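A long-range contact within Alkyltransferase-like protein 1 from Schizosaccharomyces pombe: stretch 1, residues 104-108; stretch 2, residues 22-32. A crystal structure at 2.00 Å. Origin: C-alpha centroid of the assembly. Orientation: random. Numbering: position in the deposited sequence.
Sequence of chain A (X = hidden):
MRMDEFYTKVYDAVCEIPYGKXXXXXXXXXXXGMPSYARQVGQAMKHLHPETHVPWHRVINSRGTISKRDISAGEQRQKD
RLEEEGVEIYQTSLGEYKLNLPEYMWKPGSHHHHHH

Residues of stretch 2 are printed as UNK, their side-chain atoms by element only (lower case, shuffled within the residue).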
# COMPACT_ATOMS: atom_id res chain seq x y z
N TYR A 104 -10.34 4.00 -5.85
CA TYR A 104 -9.28 4.79 -5.22
C TYR A 104 -7.90 4.60 -5.84
O TYR A 104 -6.95 5.28 -5.47
CB TYR A 104 -9.20 4.47 -3.72
CG TYR A 104 -10.46 4.76 -2.96
CD1 TYR A 104 -11.46 3.79 -2.82
CD2 TYR A 104 -10.68 6.01 -2.39
CE1 TYR A 104 -12.64 4.07 -2.12
CE2 TYR A 104 -11.85 6.30 -1.69
CZ TYR A 104 -12.83 5.33 -1.56
OH TYR A 104 -13.95 5.61 -0.82
N MET A 105 -7.80 3.67 -6.78
CA MET A 105 -6.55 3.39 -7.47
C MET A 105 -5.92 4.66 -8.03
O MET A 105 -6.57 5.44 -8.72
CB MET A 105 -6.81 2.42 -8.63
CG MET A 105 -5.61 2.16 -9.50
SD MET A 105 -4.49 1.00 -8.74
CE MET A 105 -5.04 -0.49 -9.54
N TRP A 106 -4.64 4.86 -7.73
CA TRP A 106 -3.91 6.02 -8.23
C TRP A 106 -3.62 5.83 -9.70
O TRP A 106 -3.29 4.72 -10.13
CB TRP A 106 -2.58 6.19 -7.48
CG TRP A 106 -1.70 7.27 -8.05
CD1 TRP A 106 -2.08 8.52 -8.45
CD2 TRP A 106 -0.27 7.22 -8.20
NE1 TRP A 106 -0.98 9.26 -8.83
CE2 TRP A 106 0.14 8.49 -8.68
CE3 TRP A 106 0.70 6.24 -7.96
CZ2 TRP A 106 1.48 8.79 -8.94
CZ3 TRP A 106 2.04 6.55 -8.22
CH2 TRP A 106 2.42 7.82 -8.70
N LYS A 107 -3.72 6.91 -10.46
CA LYS A 107 -3.43 6.87 -11.88
C LYS A 107 -2.37 7.93 -12.19
O LYS A 107 -2.68 9.11 -12.34
CB LYS A 107 -4.70 7.12 -12.70
CG LYS A 107 -5.15 5.90 -13.49
CD LYS A 107 -6.61 5.99 -13.89
CE LYS A 107 -7.52 5.86 -12.68
NZ LYS A 107 -7.26 4.57 -11.96
N PRO A 108 -1.09 7.50 -12.26
CA PRO A 108 0.05 8.38 -12.55
C PRO A 108 -0.23 9.34 -13.72
O PRO A 108 -0.18 10.58 -13.50
CB PRO A 108 1.16 7.39 -12.87
CG PRO A 108 0.84 6.24 -11.95
CD PRO A 108 -0.66 6.10 -12.10
N UNK A 22 -4.64 5.12 -3.55
CA UNK A 22 -3.83 3.97 -3.18
C UNK A 22 -3.17 3.34 -4.39
O UNK A 22 -3.47 3.69 -5.53
c UNK A 22 -4.69 2.87 -2.46
c UNK A 22 -5.40 3.46 -1.25
c UNK A 22 -5.70 2.25 -3.43
N UNK A 23 -2.24 2.42 -4.14
CA UNK A 23 -1.57 1.73 -5.23
C UNK A 23 -1.21 0.33 -4.75
O UNK A 23 -1.56 -0.06 -3.62
c UNK A 23 -0.32 2.49 -5.68
o UNK A 23 0.15 1.98 -6.92
N UNK A 24 -0.53 -0.44 -5.59
CA UNK A 24 -0.14 -1.80 -5.24
C UNK A 24 1.32 -2.08 -5.60
O UNK A 24 1.94 -1.30 -6.34
c UNK A 24 -1.02 -2.83 -5.98
c UNK A 24 -2.49 -2.63 -5.67
o UNK A 24 -0.82 -2.68 -7.39
N UNK A 25 1.86 -3.18 -5.08
CA UNK A 25 3.24 -3.54 -5.36
C UNK A 25 3.46 -3.62 -6.87
O UNK A 25 4.46 -3.12 -7.39
c UNK A 25 3.44 -5.08 -0.43
o UNK A 25 3.41 -5.14 0.94
c UNK A 25 3.32 -6.24 -1.18
c UNK A 25 3.36 -6.17 -2.57
c UNK A 25 3.63 -3.80 -2.46
c UNK A 25 3.59 -4.90 -4.74
c UNK A 25 3.59 -3.85 -1.07
c UNK A 25 3.51 -4.96 -3.23
N UNK A 26 2.53 -4.26 -7.57
CA UNK A 26 2.64 -4.42 -9.01
C UNK A 26 2.61 -3.11 -9.76
O UNK A 26 3.42 -2.89 -10.67
N UNK A 27 1.68 -2.23 -9.39
CA UNK A 27 1.56 -0.93 -10.03
C UNK A 27 2.83 -0.11 -9.82
O UNK A 27 3.33 0.52 -10.75
c UNK A 27 -1.24 -0.52 -11.37
c UNK A 27 0.36 -0.17 -9.46
o UNK A 27 -1.26 -1.52 -12.11
o UNK A 27 -1.40 0.64 -11.79
c UNK A 27 -0.98 -0.72 -9.89
N UNK A 28 3.34 -0.10 -8.60
CA UNK A 28 4.53 0.67 -8.29
C UNK A 28 5.73 0.14 -9.07
O UNK A 28 6.51 0.92 -9.62
c UNK A 28 6.21 1.26 -6.50
c UNK A 28 4.85 0.64 -6.78
c UNK A 28 3.74 1.36 -6.01
c UNK A 28 3.62 2.86 -6.30
N UNK A 29 5.87 -1.18 -9.12
CA UNK A 29 6.98 -1.80 -9.84
C UNK A 29 6.96 -1.39 -11.30
O UNK A 29 8.00 -1.09 -11.88
c UNK A 29 6.90 -3.32 -9.71
N UNK A 30 5.78 -1.37 -11.90
CA UNK A 30 5.65 -0.98 -13.30
C UNK A 30 5.88 0.53 -13.44
O UNK A 30 6.39 1.00 -14.46
c UNK A 30 4.26 -1.36 -13.84
n UNK A 30 0.14 -3.85 -12.13
n UNK A 30 1.98 -5.09 -12.73
n UNK A 30 1.54 -3.09 -13.81
c UNK A 30 4.04 -2.86 -14.01
c UNK A 30 2.70 -3.18 -14.70
c UNK A 30 1.22 -4.01 -12.89
N UNK A 31 5.51 1.27 -12.40
CA UNK A 31 5.67 2.72 -12.41
C UNK A 31 7.14 3.15 -12.36
O UNK A 31 7.52 4.14 -12.99
c UNK A 31 4.92 3.35 -11.23
c UNK A 31 5.71 5.47 -10.12
c UNK A 31 4.49 5.65 -12.17
c UNK A 31 5.25 7.63 -11.06
c UNK A 31 5.05 4.85 -11.18
c UNK A 31 5.81 6.86 -10.06
o UNK A 31 5.33 9.00 -10.99
c UNK A 31 4.59 7.03 -12.12
N UNK A 32 7.97 2.43 -11.61
CA UNK A 32 9.38 2.78 -11.50
C UNK A 32 10.26 2.08 -12.54
O UNK A 32 11.48 2.04 -12.39
c UNK A 32 9.87 0.98 -9.80
c UNK A 32 9.94 2.47 -10.09
c UNK A 32 9.19 3.26 -9.05
O HOH W 1 -1.40 2.97 -9.14

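Position 22 carries three side-chain carbons, one bearing the other two, a fork at the first atom with no heteroatom. Its backbone N donates to Tyr-104 O (3.0 Å, 154° at the hydrogen), and its backbone O accepts from Trp-106 N (2.8 Å, 151°). The beta-branched trio is Val-22, whose CG2 lies 4.2 Å from Tyr-104 CB.

Position 23 has one carbon followed by one oxygen, so it is Ser-23. Its OG lies near the plane of the Trp-106 ring, at the edge, 4.4 Å from Trp-106 CE3. The firmer link runs through water 1, which is 2.9 Å from Ser-23 OG and donates to Trp-106 O at 2.8 Å.

At position 24 a single carbon carries one oxygen and one carbon. Such a branch fits Thr-24, with chi1 at 62° (p). It makes no contact with stretch 1; its role is local, since OG1 accepts from the backbone N of position 27 at 3.2 Å and 162°, capping the helix that begins at the next residue.

Position 25 shows one carbon, then a six-carbon ring bearing an oxygen: Tyr-25. Its side chain stays 10.8 Å or more from stretch 1.

Position 26 has no side-chain atoms and is Gly-26. An ideal CB here would meet no atom of stretch 1 within 5.5 Å, so the other stretch does not account for the bare position.

Position 27 has three carbons in a row, the third carrying two oxygens, an unbranched carboxylate: Glu-27. Its CG lies 4.1 Å from Met-105 SD, and its OE1 faces along the helix toward position 30.

Position 28 holds four carbons, forked at the first, with one arm two carbons long, which defines Ile-28. CA-to-CB points sideways, but the end of the chain comes nearer, placing CD1 4.4 Å from Trp-106 CZ3, at the ring edge.

Position 29, a lone carbon, is Ala-29, out of reach of stretch 1.

Position 30 has three carbons, a nitrogen, then a carbon with two more nitrogens: the guanidinium of Arg-30. NH2 forms a salt bridge with Glu-27 OE1 at 2.7 Å, without touching stretch 1.

Position 31 again has one carbon and a six-carbon ring bearing oxygen. Trp-106 CH2 sits over one face of this ring, Tyr-31, 3.7 Å from its CZ; Pro-108 CB is 3.5 Å from CE1.

Position 32, one carbon carrying two, is Val-32, beyond reach and the first residue to leave helical phi/psi.

The contact thus combines two elements. A single beta bridge, Met-105 with Val-22 (CA to CA 5.1 Å), fixes the backbones through both hydrogen bonds of Val-22. Beyond it, Trp-106 points toward stretch 2 and presents its edge to the face of Tyr-31, with ring centroids 5.0 Å apart and planes at 66°. Pro-108 adds to that packing, and the two stretches together bury 435 Å².

Stretch 2 22-32: VSTYGEIARYV
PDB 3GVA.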